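Local coordinates for protein phosphoserine phosphatase (PDB 6HYY) that catalyses the magnesium-dependent hydrolysis of O-phosphoserine to serine and phosphate, as a haloacid dehalogenase-like phosphatase, at residues Arg4-Ser9 and Lys169-Gly174; Asp11-Asp16 and Arg97-Phe102; Pro81-Gly86 and Glu113-Lys118; Arg88-Arg93 and Val213-Glu218. All coordinates share one frame; numbering follows the deposited sequence.

Interaction 1 of 4, residues Arg4-Ser9 and Lys169-Gly174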
loop_
_atom_site.group_PDB
_atom_site.type_symbol
_atom_site.label_atom_id
_atom_site.label_comp_id
_atom_site.label_asym_id
_atom_site.label_seq_id
_atom_site.Cartn_x
_atom_site.Cartn_y
_atom_site.Cartn_z
ATOM N N ARG A 4 -5.981 -19.954 -6.983
ATOM C CA ARG A 4 -5.975 -19.391 -8.329
ATOM C C ARG A 4 -7.384 -19.213 -8.866
ATOM O O ARG A 4 -7.661 -18.237 -9.569
ATOM C CB ARG A 4 -5.159 -20.272 -9.261
ATOM C CG ARG A 4 -3.703 -20.241 -8.932
ATOM C CD ARG A 4 -3.139 -21.627 -8.887
ATOM N NE ARG A 4 -1.684 -21.572 -8.888
ATOM C CZ ARG A 4 -0.918 -22.206 -8.010
ATOM N NH1 ARG A 4 -1.469 -22.962 -7.068
ATOM N NH2 ARG A 4 0.404 -22.092 -8.084
ATOM N N LYS A 5 -8.285 -20.146 -8.552
ATOM C CA LYS A 5 -9.685 -19.978 -8.929
ATOM C C LYS A 5 -10.253 -18.693 -8.339
ATOM O O LYS A 5 -10.903 -17.907 -9.040
ATOM C CB LYS A 5 -10.498 -21.186 -8.469
ATOM C CG LYS A 5 -10.141 -22.485 -9.170
ATOM C CD LYS A 5 -11.020 -23.640 -8.694
ATOM C CE LYS A 5 -12.499 -23.394 -8.981
ATOM N NZ LYS A 5 -13.223 -22.661 -7.895
ATOM N N LEU A 6 -10.014 -18.466 -7.046
ATOM C CA LEU A 6 -10.427 -17.212 -6.423
ATOM C C LEU A 6 -9.792 -16.018 -7.124
ATOM O O LEU A 6 -10.479 -15.060 -7.499
ATOM C CB LEU A 6 -10.054 -17.214 -4.940
ATOM C CG LEU A 6 -10.040 -15.818 -4.303
ATOM C CD1 LEU A 6 -11.459 -15.292 -4.146
ATOM C CD2 LEU A 6 -9.292 -15.815 -2.980
ATOM N N PHE A 7 -8.472 -16.063 -7.312
ATOM C CA PHE A 7 -7.756 -14.929 -7.885
ATOM C C PHE A 7 -8.289 -14.584 -9.271
ATOM O O PHE A 7 -8.453 -13.404 -9.605
ATOM C CB PHE A 7 -6.257 -15.241 -7.924
ATOM C CG PHE A 7 -5.386 -14.035 -8.162
ATOM C CD1 PHE A 7 -5.310 -13.020 -7.221
ATOM C CD2 PHE A 7 -4.629 -13.927 -9.317
ATOM C CE1 PHE A 7 -4.512 -11.916 -7.431
ATOM C CE2 PHE A 7 -3.823 -12.821 -9.539
ATOM C CZ PHE A 7 -3.764 -11.813 -8.588
ATOM N N TYR A 8 -8.629 -15.601 -10.066
ATOM C CA TYR A 8 -9.085 -15.386 -11.435
ATOM C C TYR A 8 -10.541 -14.967 -11.531
ATOM O O TYR A 8 -10.980 -14.574 -12.616
ATOM C CB TYR A 8 -8.839 -16.644 -12.274
ATOM C CG TYR A 8 -7.384 -16.725 -12.616
ATOM C CD1 TYR A 8 -6.940 -16.728 -13.928
ATOM C CD2 TYR A 8 -6.441 -16.710 -11.603
ATOM C CE1 TYR A 8 -5.590 -16.764 -14.200
ATOM C CE2 TYR A 8 -5.133 -16.745 -11.851
ATOM C CZ TYR A 8 -4.701 -16.771 -13.137
ATOM O OH TYR A 8 -3.355 -16.793 -13.297
ATOM N N SER A 9 -11.291 -15.026 -10.437
ATOM C CA SER A 9 -12.661 -14.538 -10.424
ATOM C C SER A 9 -12.759 -13.046 -10.115
ATOM O O SER A 9 -13.854 -12.481 -10.200
ATOM C CB SER A 9 -13.486 -15.322 -9.400
ATOM O OG SER A 9 -13.086 -15.004 -8.079
ATOM N N LYS A 169 -16.205 -8.342 -7.792
ATOM C CA LYS A 169 -15.384 -9.123 -6.878
ATOM C C LYS A 169 -14.051 -8.396 -6.725
ATOM O O LYS A 169 -13.206 -8.466 -7.620
ATOM C CB LYS A 169 -15.190 -10.539 -7.394
ATOM C CG LYS A 169 -14.381 -11.415 -6.441
ATOM C CD LYS A 169 -14.791 -12.871 -6.551
ATOM C CE LYS A 169 -14.505 -13.629 -5.264
ATOM N NZ LYS A 169 -14.832 -15.083 -5.419
ATOM N N ILE A 170 -13.880 -7.712 -5.596
ATOM C CA ILE A 170 -12.652 -6.988 -5.271
ATOM C C ILE A 170 -11.853 -7.799 -4.257
ATOM O O ILE A 170 -12.363 -8.162 -3.190
ATOM C CB ILE A 170 -12.956 -5.592 -4.707
ATOM C CG1 ILE A 170 -13.812 -4.784 -5.657
ATOM C CG2 ILE A 170 -11.664 -4.817 -4.443
ATOM C CD1 ILE A 170 -14.235 -3.456 -5.038
ATOM N N ILE A 171 -10.579 -8.040 -4.552
ATOM C CA ILE A 171 -9.682 -8.744 -3.642
ATOM C C ILE A 171 -8.690 -7.736 -3.085
ATOM O O ILE A 171 -8.131 -6.930 -3.840
ATOM C CB ILE A 171 -8.944 -9.890 -4.352
ATOM C CG1 ILE A 171 -9.961 -10.914 -4.893
ATOM C CG2 ILE A 171 -7.928 -10.553 -3.408
ATOM C CD1 ILE A 171 -9.331 -12.148 -5.494
ATOM N N MET A 172 -8.491 -7.767 -1.769
ATOM C CA MET A 172 -7.444 -6.984 -1.110
ATOM C C MET A 172 -6.231 -7.877 -0.853
ATOM O O MET A 172 -6.397 -9.008 -0.398
ATOM C CB MET A 172 -7.947 -6.426 0.220
ATOM C CG MET A 172 -6.892 -5.679 1.013
ATOM S SD MET A 172 -6.692 -3.996 0.392
ATOM C CE MET A 172 -4.986 -3.611 0.821
ATOM N N ILE A 173 -5.031 -7.384 -1.177
ATOM C CA ILE A 173 -3.780 -8.125 -0.972
ATOM C C ILE A 173 -2.841 -7.273 -0.146
ATOM O O ILE A 173 -2.533 -6.143 -0.531
ATOM C CB ILE A 173 -3.122 -8.507 -2.307
ATOM C CG1 ILE A 173 -4.081 -9.379 -3.130
ATOM C CG2 ILE A 173 -1.765 -9.219 -2.037
ATOM C CD1 ILE A 173 -3.499 -9.955 -4.425
ATOM N N GLY A 174 -2.383 -7.815 0.983
ATOM C CA GLY A 174 -1.476 -7.042 1.821
ATOM C C GLY A 174 -0.903 -7.883 2.939
ATOM O O GLY A 174 -1.295 -9.036 3.153
#
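Ser9 OG stands between two partners: it donates to Leu6 O at 2.7 Å and accepts from Lys169 NZ at 3.2 Å. A chi1 of 70° turns the hydroxyl back onto Leu6 O, which Ser9 N also reaches. Lys169 comes to this hydroxyl with an extended chain, and its CD lies only 3.1 Å from Ser9 OG. The same chain crosses Leu6 at about a right angle, with Leu6 CD1 3.6 Å from Lys169 NZ. The contact lays helix 2-8 across one face of strand 170-174, in the Rossmann-like core sheet of the haloacid dehalogenase fold; Ile170 faces helix 153-165 on the other side. Ile171 CD1 pushes in under the helix and meets Leu6 CG at 3.9 Å. One step of two residues further along the strand, Ile173 CD1 meets the edge of the Phe7 ring, near its plane, 3.7 Å from CE1. Phe7 also packs on Ile190.

Interaction 2 of 4, residues Asp11-Asp16 and Arg97-Phe102. With MG (magnesium ion), chain D; SER (serine), chain E.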
loop_
_atom_site.group_PDB
_atom_site.type_symbol
_atom_site.label_atom_id
_atom_site.label_comp_id
_atom_site.label_asym_id
_atom_site.label_seq_id
_atom_site.Cartn_x
_atom_site.Cartn_y
_atom_site.Cartn_z
ATOM N N ASP A 11 -12.560 -9.023 -10.488
ATOM C CA ASP A 11 -12.443 -7.988 -11.510
ATOM C C ASP A 11 -11.692 -6.755 -11.026
ATOM O O ASP A 11 -11.388 -5.884 -11.842
ATOM C CB ASP A 11 -13.808 -7.598 -12.104
ATOM C CG ASP A 11 -14.786 -7.084 -11.090
ATOM O OD1 ASP A 11 -14.558 -7.199 -9.874
ATOM O OD2 ASP A 11 -15.838 -6.550 -11.540
ATOM N N ALA A 12 -11.327 -6.690 -9.743
ATOM C CA ALA A 12 -10.452 -5.634 -9.260
ATOM C C ALA A 12 -9.581 -6.210 -8.153
ATOM O O ALA A 12 -10.040 -7.022 -7.346
ATOM C CB ALA A 12 -11.227 -4.402 -8.766
ATOM N N VAL A 13 -8.307 -5.813 -8.131
ATOM C CA VAL A 13 -7.389 -6.225 -7.077
ATOM C C VAL A 13 -6.748 -4.973 -6.512
ATOM O O VAL A 13 -6.213 -4.153 -7.265
ATOM C CB VAL A 13 -6.314 -7.188 -7.606
ATOM C CG1 VAL A 13 -5.247 -7.431 -6.516
ATOM C CG2 VAL A 13 -6.920 -8.493 -8.070
ATOM N N CYS A 14 -6.827 -4.809 -5.200
ATOM C CA CYS A 14 -6.208 -3.683 -4.512
ATOM C C CYS A 14 -5.006 -4.202 -3.746
ATOM O O CYS A 14 -5.129 -5.166 -2.989
ATOM C CB CYS A 14 -7.158 -2.998 -3.533
ATOM S SG CYS A 14 -8.664 -2.381 -4.311
ATOM N N PHE A 15 -3.855 -3.579 -3.962
ATOM C CA PHE A 15 -2.631 -3.941 -3.269
ATOM C C PHE A 15 -2.287 -2.881 -2.239
ATOM O O PHE A 15 -2.255 -1.687 -2.560
ATOM C CB PHE A 15 -1.454 -4.036 -4.231
ATOM C CG PHE A 15 -1.473 -5.215 -5.151
ATOM C CD1 PHE A 15 -0.906 -6.430 -4.778
ATOM C CD2 PHE A 15 -2.031 -5.099 -6.418
ATOM C CE1 PHE A 15 -0.906 -7.511 -5.636
ATOM C CE2 PHE A 15 -2.016 -6.180 -7.303
ATOM C CZ PHE A 15 -1.475 -7.397 -6.904
ATOM N N ASP A 16 -1.997 -3.327 -1.021
ATOM C CA ASP A 16 -1.219 -2.544 -0.077
ATOM C C ASP A 16 0.159 -2.251 -0.672
ATOM O O ASP A 16 0.726 -3.087 -1.377
ATOM C CB ASP A 16 -1.106 -3.362 1.217
ATOM C CG ASP A 16 -0.127 -2.778 2.223
ATOM O OD1 ASP A 16 -0.268 -1.604 2.575
ATOM O OD2 ASP A 16 0.748 -3.531 2.669
ATOM N N ARG A 97 -5.539 -9.390 -18.440
ATOM C CA ARG A 97 -6.886 -9.933 -18.343
ATOM C C ARG A 97 -7.908 -8.869 -17.976
ATOM O O ARG A 97 -9.034 -9.215 -17.619
ATOM C CB ARG A 97 -6.931 -11.085 -17.336
ATOM C CG ARG A 97 -6.325 -12.374 -17.889
ATOM C CD ARG A 97 -6.426 -13.560 -16.920
ATOM N NE ARG A 97 -7.793 -14.051 -16.780
ATOM C CZ ARG A 97 -8.556 -13.799 -15.724
ATOM N NH1 ARG A 97 -8.073 -13.079 -14.718
ATOM N NH2 ARG A 97 -9.796 -14.268 -15.670
ATOM N N ASN A 98 -7.536 -7.595 -18.071
ATOM C CA ASN A 98 -8.405 -6.448 -17.810
ATOM C C ASN A 98 -8.893 -6.382 -16.369
ATOM O O ASN A 98 -9.918 -5.758 -16.092
ATOM C CB ASN A 98 -9.619 -6.424 -18.762
ATOM C CG ASN A 98 -10.273 -5.064 -18.825
ATOM O OD1 ASN A 98 -9.606 -4.028 -18.906
ATOM N ND2 ASN A 98 -11.595 -5.057 -18.775
ATOM N N VAL A 99 -8.191 -7.009 -15.420
ATOM C CA VAL A 99 -8.493 -6.775 -14.011
ATOM C C VAL A 99 -8.021 -5.376 -13.643
ATOM O O VAL A 99 -6.906 -4.973 -14.006
ATOM C CB VAL A 99 -7.803 -7.841 -13.146
ATOM C CG1 VAL A 99 -8.022 -7.545 -11.654
ATOM C CG2 VAL A 99 -8.309 -9.224 -13.483
ATOM N N GLN A 100 -8.882 -4.597 -12.971
ATOM C CA GLN A 100 -8.522 -3.245 -12.549
ATOM C C GLN A 100 -7.645 -3.320 -11.304
ATOM O O GLN A 100 -8.028 -3.949 -10.314
ATOM C CB GLN A 100 -9.784 -2.422 -12.286
ATOM C CG GLN A 100 -10.660 -2.324 -13.559
ATOM C CD GLN A 100 -9.914 -1.714 -14.730
ATOM O OE1 GLN A 100 -9.636 -0.521 -14.730
ATOM N NE2 GLN A 100 -9.559 -2.540 -15.727
ATOM N N VAL A 101 -6.448 -2.736 -11.363
ATOM C CA VAL A 101 -5.476 -2.854 -10.279
ATOM C C VAL A 101 -5.306 -1.504 -9.600
ATOM O O VAL A 101 -5.116 -0.479 -10.267
ATOM C CB VAL A 101 -4.142 -3.392 -10.813
ATOM C CG1 VAL A 101 -3.102 -3.477 -9.676
ATOM C CG2 VAL A 101 -4.351 -4.769 -11.465
ATOM N N PHE A 102 -5.341 -1.505 -8.262
ATOM C CA PHE A 102 -5.275 -0.284 -7.474
ATOM C C PHE A 102 -4.172 -0.429 -6.446
ATOM O O PHE A 102 -3.854 -1.539 -6.030
ATOM C CB PHE A 102 -6.604 0.026 -6.736
ATOM C CG PHE A 102 -7.768 0.223 -7.666
ATOM C CD1 PHE A 102 -8.492 -0.862 -8.114
ATOM C CD2 PHE A 102 -8.126 1.491 -8.083
ATOM C CE1 PHE A 102 -9.566 -0.687 -9.001
ATOM C CE2 PHE A 102 -9.178 1.679 -8.993
ATOM C CZ PHE A 102 -9.904 0.586 -9.427
HETATM MG MG MG D . 1.744 -2.966 4.535
HETATM N N SER E . 1.835 2.583 5.089
HETATM C CA SER E . 0.801 2.048 4.212
HETATM C C SER E . -0.415 1.634 5.031
HETATM O O SER E . -0.876 0.508 4.879
HETATM C CB SER E . 1.305 0.849 3.439
HETATM O OG SER E . 0.714 0.707 2.168
HETATM O OXT SER E . -0.944 2.371 5.870
HETATM O O HOH W 1 -12.166 -6.044 -14.468
HETATM O O HOH W 2 1.607 -1.133 5.411
HETATM O O HOH W 3 -0.087 -3.075 5.802
HETATM O O HOH W 4 3.230 -3.157 6.205
#
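Gln100 N donates to Asp11 O and Val13 N to Gln100 O, the first two of four backbone hydrogen bonds between parallel strands 12-16 and 100-105. Gln100 N approaches Asp11 O at 3.0 Å from above the carbonyl plane, and a water donates both to Asp11 O and to Asn98 O. Val13 N meets Gln100 O at 2.9 Å, nearly along the C=O axis. Phe102 N donates to Val13 O in the carbonyl plane, and Phe15 N closes the ladder on Phe102 O with an almost straight bond (174°). On one face Ala12 CB nears the Phe102 ring edge at CE1, and Cys14 SG lies obliquely beside that ring. On the other, the edge of Phe15 packs against Val101 CG1. The Asp11 carboxylate accepts hydrogen bonds from the backbone N-H groups of Lys168 and Lys169. At the strand end OD2 of Asp16 binds magnesium at 2.2 Å and hydrogen-bonds Thr20 OG1, whereas OD1 accepts from the bound serine OG at 2.5 Å and pairs with Lys154. Three waters complete the magnesium shell with Asp175 and Asp18 O, in an active site at the C-terminal ends of the parallel strands, as in haloacid dehalogenase-like phosphatases.

Interaction 3 of 4, residues Pro81-Gly86 and Glu113-Lys118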
loop_
_atom_site.group_PDB
_atom_site.type_symbol
_atom_site.label_atom_id
_atom_site.label_comp_id
_atom_site.label_asym_id
_atom_site.label_seq_id
_atom_site.Cartn_x
_atom_site.Cartn_y
_atom_site.Cartn_z
ATOM N N PRO A 81 12.045 3.297 -3.824
ATOM C CA PRO A 81 11.716 2.031 -3.169
ATOM C C PRO A 81 11.855 0.864 -4.130
ATOM O O PRO A 81 11.671 0.996 -5.343
ATOM C CB PRO A 81 10.260 2.228 -2.732
ATOM C CG PRO A 81 9.723 3.222 -3.698
ATOM C CD PRO A 81 10.868 4.166 -3.990
ATOM N N HIS A 82 12.211 -0.286 -3.571
ATOM C CA HIS A 82 12.409 -1.490 -4.363
ATOM C C HIS A 82 11.113 -2.271 -4.492
ATOM O O HIS A 82 10.495 -2.625 -3.483
ATOM C CB HIS A 82 13.466 -2.378 -3.728
ATOM C CG HIS A 82 14.846 -1.817 -3.845
ATOM N ND1 HIS A 82 15.944 -2.601 -4.115
ATOM C CD2 HIS A 82 15.300 -0.545 -3.762
ATOM C CE1 HIS A 82 17.021 -1.838 -4.174
ATOM N NE2 HIS A 82 16.660 -0.587 -3.964
ATOM N N LEU A 83 10.727 -2.572 -5.723
ATOM C CA LEU A 83 9.566 -3.425 -5.927
ATOM C C LEU A 83 9.861 -4.854 -5.473
ATOM O O LEU A 83 10.956 -5.401 -5.682
ATOM C CB LEU A 83 9.131 -3.410 -7.392
ATOM C CG LEU A 83 8.695 -2.064 -7.950
ATOM C CD1 LEU A 83 8.371 -2.170 -9.422
ATOM C CD2 LEU A 83 7.463 -1.581 -7.219
ATOM N N THR A 84 8.880 -5.451 -4.830
ATOM C CA THR A 84 8.985 -6.830 -4.388
ATOM C C THR A 84 9.101 -7.750 -5.597
ATOM O O THR A 84 8.413 -7.542 -6.602
ATOM C CB THR A 84 7.727 -7.173 -3.586
ATOM O OG1 THR A 84 7.611 -6.261 -2.489
ATOM C CG2 THR A 84 7.702 -8.621 -3.118
ATOM N N PRO A 85 9.969 -8.756 -5.558
ATOM C CA PRO A 85 10.058 -9.707 -6.673
ATOM C C PRO A 85 8.704 -10.293 -7.051
ATOM O O PRO A 85 7.893 -10.666 -6.193
ATOM C CB PRO A 85 11.010 -10.780 -6.140
ATOM C CG PRO A 85 11.880 -10.021 -5.179
ATOM C CD PRO A 85 11.007 -8.978 -4.538
ATOM N N GLY A 86 8.437 -10.318 -8.355
ATOM C CA GLY A 86 7.216 -10.873 -8.870
ATOM C C GLY A 86 6.084 -9.890 -9.076
ATOM O O GLY A 86 5.155 -10.210 -9.818
ATOM N N GLU A 113 2.829 7.271 -6.463
ATOM C CA GLU A 113 2.649 7.486 -7.894
ATOM C C GLU A 113 3.886 7.075 -8.679
ATOM O O GLU A 113 3.762 6.601 -9.812
ATOM C CB GLU A 113 2.296 8.948 -8.175
ATOM C CG GLU A 113 0.835 9.287 -7.867
ATOM C CD GLU A 113 0.398 10.621 -8.443
ATOM O OE1 GLU A 113 1.259 11.390 -8.912
ATOM O OE2 GLU A 113 -0.820 10.900 -8.427
ATOM N N HIS A 114 5.079 7.256 -8.097
ATOM C CA HIS A 114 6.300 6.737 -8.706
ATOM C C HIS A 114 6.241 5.216 -8.835
ATOM O O HIS A 114 6.545 4.656 -9.894
ATOM C CB HIS A 114 7.507 7.180 -7.871
ATOM C CG HIS A 114 8.782 6.474 -8.215
ATOM N ND1 HIS A 114 9.567 6.834 -9.291
ATOM C CD2 HIS A 114 9.409 5.430 -7.622
ATOM C CE1 HIS A 114 10.622 6.039 -9.346
ATOM N NE2 HIS A 114 10.546 5.178 -8.347
ATOM N N VAL A 115 5.805 4.536 -7.770
ATOM C CA VAL A 115 5.659 3.082 -7.808
ATOM C C VAL A 115 4.625 2.680 -8.856
ATOM O O VAL A 115 4.859 1.775 -9.664
ATOM C CB VAL A 115 5.290 2.557 -6.408
ATOM C CG1 VAL A 115 4.916 1.088 -6.446
ATOM C CG2 VAL A 115 6.427 2.791 -5.444
ATOM N N ALA A 116 3.462 3.347 -8.858
ATOM C CA ALA A 116 2.423 3.040 -9.842
ATOM C C ALA A 116 2.922 3.240 -11.268
ATOM O O ALA A 116 2.644 2.420 -12.157
ATOM C CB ALA A 116 1.198 3.911 -9.588
ATOM N N SER A 117 3.665 4.326 -11.491
ATOM C CA SER A 117 4.428 4.587 -12.699
ATOM C C SER A 117 5.783 3.905 -12.669
ATOM O O SER A 117 6.816 4.501 -12.963
ATOM C CB SER A 117 4.578 6.081 -12.887
ATOM O OG SER A 117 5.237 6.329 -14.109
ATOM N N LYS A 118 5.799 2.673 -12.181
ATOM C CA LYS A 118 6.670 1.628 -12.663
ATOM C C LYS A 118 5.861 0.417 -13.073
ATOM O O LYS A 118 6.355 -0.403 -13.854
ATOM C CB LYS A 118 7.722 1.226 -11.600
ATOM C CG LYS A 118 8.982 2.101 -11.655
ATOM C CD LYS A 118 9.844 2.058 -10.389
ATOM C CE LYS A 118 10.576 0.736 -10.252
ATOM N NZ LYS A 118 11.537 0.727 -9.096
HETATM O O HOH W 5 10.201 2.444 -7.179
#
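Lys118 crosses Leu83 obliquely, touching one methyl before its amine turns to a water. From Lys118 CB, 4.1 Å from Leu83 CD1, the chain folds about its CG-CD bond (chi3 72°), which brings CE back to within 3.7 Å of the same methyl. The tip, NZ, donates to a water at 2.9 Å; that water in turn donates to Pro81 O at 2.8 Å, bridging the 3.8 Å between Lys118 NZ and the carbonyl oxygen. The other branch of Leu83, CD2, slides past Val115 in the opposite direction and touches its CG1 at 3.8 Å. Val115 uses both methyls, since CG2 meets Pro81 CG, also at 3.8 Å. The proline ring crosses His114 obliquely, CD lying 4.1 Å from His114 CD2. Val21 of helix 17-21 touches both Leu83 and Val115. The linker leading into helix 87-96 is laid over the end of helix 109-116, which follows strand 100-105 in the alternating strand-helix order of the haloacid dehalogenase core.

Interaction 4 of 4, residues Arg88-Arg93 and Val213-Glu218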
loop_
_atom_site.group_PDB
_atom_site.type_symbol
_atom_site.label_atom_id
_atom_site.label_comp_id
_atom_site.label_asym_id
_atom_site.label_seq_id
_atom_site.Cartn_x
_atom_site.Cartn_y
_atom_site.Cartn_z
ATOM N N ARG A 88 5.900 -6.948 -10.661
ATOM C CA ARG A 88 5.755 -6.440 -12.030
ATOM C C ARG A 88 5.047 -7.455 -12.920
ATOM O O ARG A 88 4.124 -7.111 -13.678
ATOM C CB ARG A 88 7.121 -6.113 -12.637
ATOM C CG ARG A 88 7.830 -4.905 -12.079
ATOM C CD ARG A 88 9.212 -4.789 -12.782
ATOM N NE ARG A 88 10.086 -3.808 -12.144
ATOM C CZ ARG A 88 10.823 -4.038 -11.047
ATOM N NH1 ARG A 88 10.838 -5.231 -10.439
ATOM N NH2 ARG A 88 11.564 -3.057 -10.550
ATOM N N GLU A 89 5.476 -8.719 -12.857
ATOM C CA GLU A 89 4.872 -9.762 -13.677
ATOM C C GLU A 89 3.412 -9.978 -13.295
ATOM O O GLU A 89 2.555 -10.141 -14.169
ATOM C CB GLU A 89 5.668 -11.065 -13.551
ATOM C CG GLU A 89 5.211 -12.109 -14.548
ATOM C CD GLU A 89 6.024 -13.386 -14.491
ATOM O OE1 GLU A 89 7.001 -13.446 -13.715
ATOM O OE2 GLU A 89 5.674 -14.328 -15.227
ATOM N N LEU A 90 3.116 -9.982 -11.992
ATOM C CA LEU A 90 1.744 -10.197 -11.528
ATOM C C LEU A 90 0.817 -9.082 -11.995
ATOM O O LEU A 90 -0.273 -9.357 -12.515
ATOM C CB LEU A 90 1.711 -10.321 -10.005
ATOM C CG LEU A 90 0.313 -10.528 -9.406
ATOM C CD1 LEU A 90 -0.316 -11.810 -9.931
ATOM C CD2 LEU A 90 0.406 -10.576 -7.898
ATOM N N VAL A 91 1.217 -7.819 -11.803
ATOM C CA VAL A 91 0.358 -6.724 -12.275
ATOM C C VAL A 91 0.194 -6.803 -13.785
ATOM O O VAL A 91 -0.900 -6.572 -14.316
ATOM C CB VAL A 91 0.900 -5.352 -11.840
ATOM C CG1 VAL A 91 0.097 -4.235 -12.511
ATOM C CG2 VAL A 91 0.820 -5.184 -10.322
ATOM N N SER A 92 1.263 -7.151 -14.500
ATOM C CA SER A 92 1.177 -7.293 -15.951
ATOM C C SER A 92 0.140 -8.336 -16.344
ATOM O O SER A 92 -0.681 -8.094 -17.239
ATOM C CB SER A 92 2.552 -7.663 -16.510
ATOM O OG SER A 92 3.440 -6.573 -16.396
ATOM N N ARG A 93 0.163 -9.510 -15.694
ATOM C CA ARG A 93 -0.815 -10.545 -16.024
ATOM C C ARG A 93 -2.231 -10.113 -15.671
ATOM O O ARG A 93 -3.172 -10.409 -16.419
ATOM C CB ARG A 93 -0.492 -11.859 -15.313
ATOM C CG ARG A 93 0.851 -12.470 -15.740
ATOM C CD ARG A 93 0.858 -12.980 -17.188
ATOM N NE ARG A 93 1.141 -11.942 -18.194
ATOM C CZ ARG A 93 2.278 -11.246 -18.320
ATOM N NH1 ARG A 93 3.305 -11.427 -17.509
ATOM N NH2 ARG A 93 2.373 -10.332 -19.274
ATOM N N VAL A 213 4.809 -15.406 -7.131
ATOM C CA VAL A 213 4.762 -16.493 -8.113
ATOM C C VAL A 213 3.558 -17.400 -7.880
ATOM O O VAL A 213 3.012 -17.971 -8.831
ATOM C CB VAL A 213 6.063 -17.329 -8.099
ATOM C CG1 VAL A 213 7.254 -16.516 -8.579
ATOM C CG2 VAL A 213 6.308 -17.951 -6.734
ATOM N N GLU A 214 3.133 -17.568 -6.624
ATOM C CA GLU A 214 2.057 -18.514 -6.343
ATOM C C GLU A 214 0.772 -18.140 -7.064
ATOM O O GLU A 214 -0.001 -19.023 -7.451
ATOM C CB GLU A 214 1.815 -18.614 -4.840
ATOM C CG GLU A 214 3.039 -19.048 -4.066
ATOM C CD GLU A 214 2.815 -18.988 -2.576
ATOM O OE1 GLU A 214 1.779 -19.513 -2.122
ATOM O OE2 GLU A 214 3.660 -18.404 -1.862
ATOM N N LEU A 215 0.521 -16.846 -7.250
ATOM C CA LEU A 215 -0.599 -16.433 -8.084
ATOM C C LEU A 215 -0.269 -16.536 -9.565
ATOM O O LEU A 215 -1.188 -16.640 -10.387
ATOM C CB LEU A 215 -1.011 -15.005 -7.726
ATOM C CG LEU A 215 -1.310 -14.850 -6.240
ATOM C CD1 LEU A 215 -1.543 -13.395 -5.873
ATOM C CD2 LEU A 215 -2.517 -15.703 -5.873
ATOM N N LEU A 216 1.023 -16.501 -9.908
ATOM C CA LEU A 216 1.550 -16.798 -11.234
ATOM C C LEU A 216 1.700 -18.293 -11.479
ATOM O O LEU A 216 2.471 -18.691 -12.356
ATOM C CB LEU A 216 2.905 -16.112 -11.438
ATOM C CG LEU A 216 3.015 -14.592 -11.272
ATOM C CD1 LEU A 216 4.468 -14.171 -11.086
ATOM C CD2 LEU A 216 2.401 -13.891 -12.463
ATOM N N GLY A 217 1.021 -19.120 -10.689
ATOM C CA GLY A 217 0.957 -20.541 -10.963
ATOM C C GLY A 217 -0.306 -20.844 -11.736
ATOM O O GLY A 217 -1.290 -21.333 -11.174
ATOM N N GLU A 218 -0.304 -20.540 -13.029
ATOM C CA GLU A 218 -1.508 -20.689 -13.834
ATOM C C GLU A 218 -1.215 -21.440 -15.122
ATOM O O GLU A 218 -1.734 -22.537 -15.354
ATOM C CB GLU A 218 -2.102 -19.318 -14.161
ATOM C CG GLU A 218 -1.073 -18.243 -14.557
ATOM C CD GLU A 218 -1.671 -17.158 -15.446
ATOM O OE1 GLU A 218 -2.867 -17.272 -15.795
ATOM O OE2 GLU A 218 -0.956 -16.185 -15.772
#
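Leu216 pushes its two methyls against helix 87-96, spread between Glu89, Leu90 and Arg93. Its CD2 settles over the backbone, 3.9 Å from Leu90 CA and equally far from Arg93 CG, while CD1 lies against the extended chain of Glu89, 3.7 Å from OE1. Glu89 holds CG anti to its own nitrogen (chi1 -171°), which runs its methylene groups past the leucine tip. Leu90 carries the apolar part further inward: CD1 meets Leu215 CB at 3.9 Å and CD2 meets Leu215 CD1 at 4.0 Å. Phe7 of helix 2-8 touches both leucines, so three parts of the chain share one apolar patch. Glu218, nearer the surface, is poorly ordered, so its position relative to Arg93 is approximate. Arg93 is folded at two torsions and crosses it at about a right angle, with Arg93 CD 3.9 Å from Glu218 OE2. The guanidinium and carboxylate planes are nearly parallel (16° apart), yet Arg93 NE stays 5.3 Å from Glu218 OE2, and the arginine forms its salt bridge with Glu96. No hydrogen bond joins the two segments, which implies that leucine packing holds the C-terminal loop, and that any attraction between Arg93 and Glu218 is probably long-range and modest.

In the fold
Interactions 1 and 2 share the central sheet, their centres 9 Å apart: strand 170-174 runs beside strand 12-16, with Cys14 N 2.8 Å from Ile171 O and Cys14 O 2.9 Å from Ile173 N. Interaction 4 lies about 12 Å from each of them, centre to centre. It touches interaction 2 where Phe15 CZ meets Leu90 CD2 at 3.8 Å, and its C-terminal loop borders helix 2-8 of interaction 1. Interaction 3 meets interaction 4 through Arg88, which packs on Leu83 and Lys118. Only interaction 2 of the four supplies a metal ligand, Asp16; the side chains of Ile173 and Val115 each lie about 10 Å off, from magnesium and serine respectively.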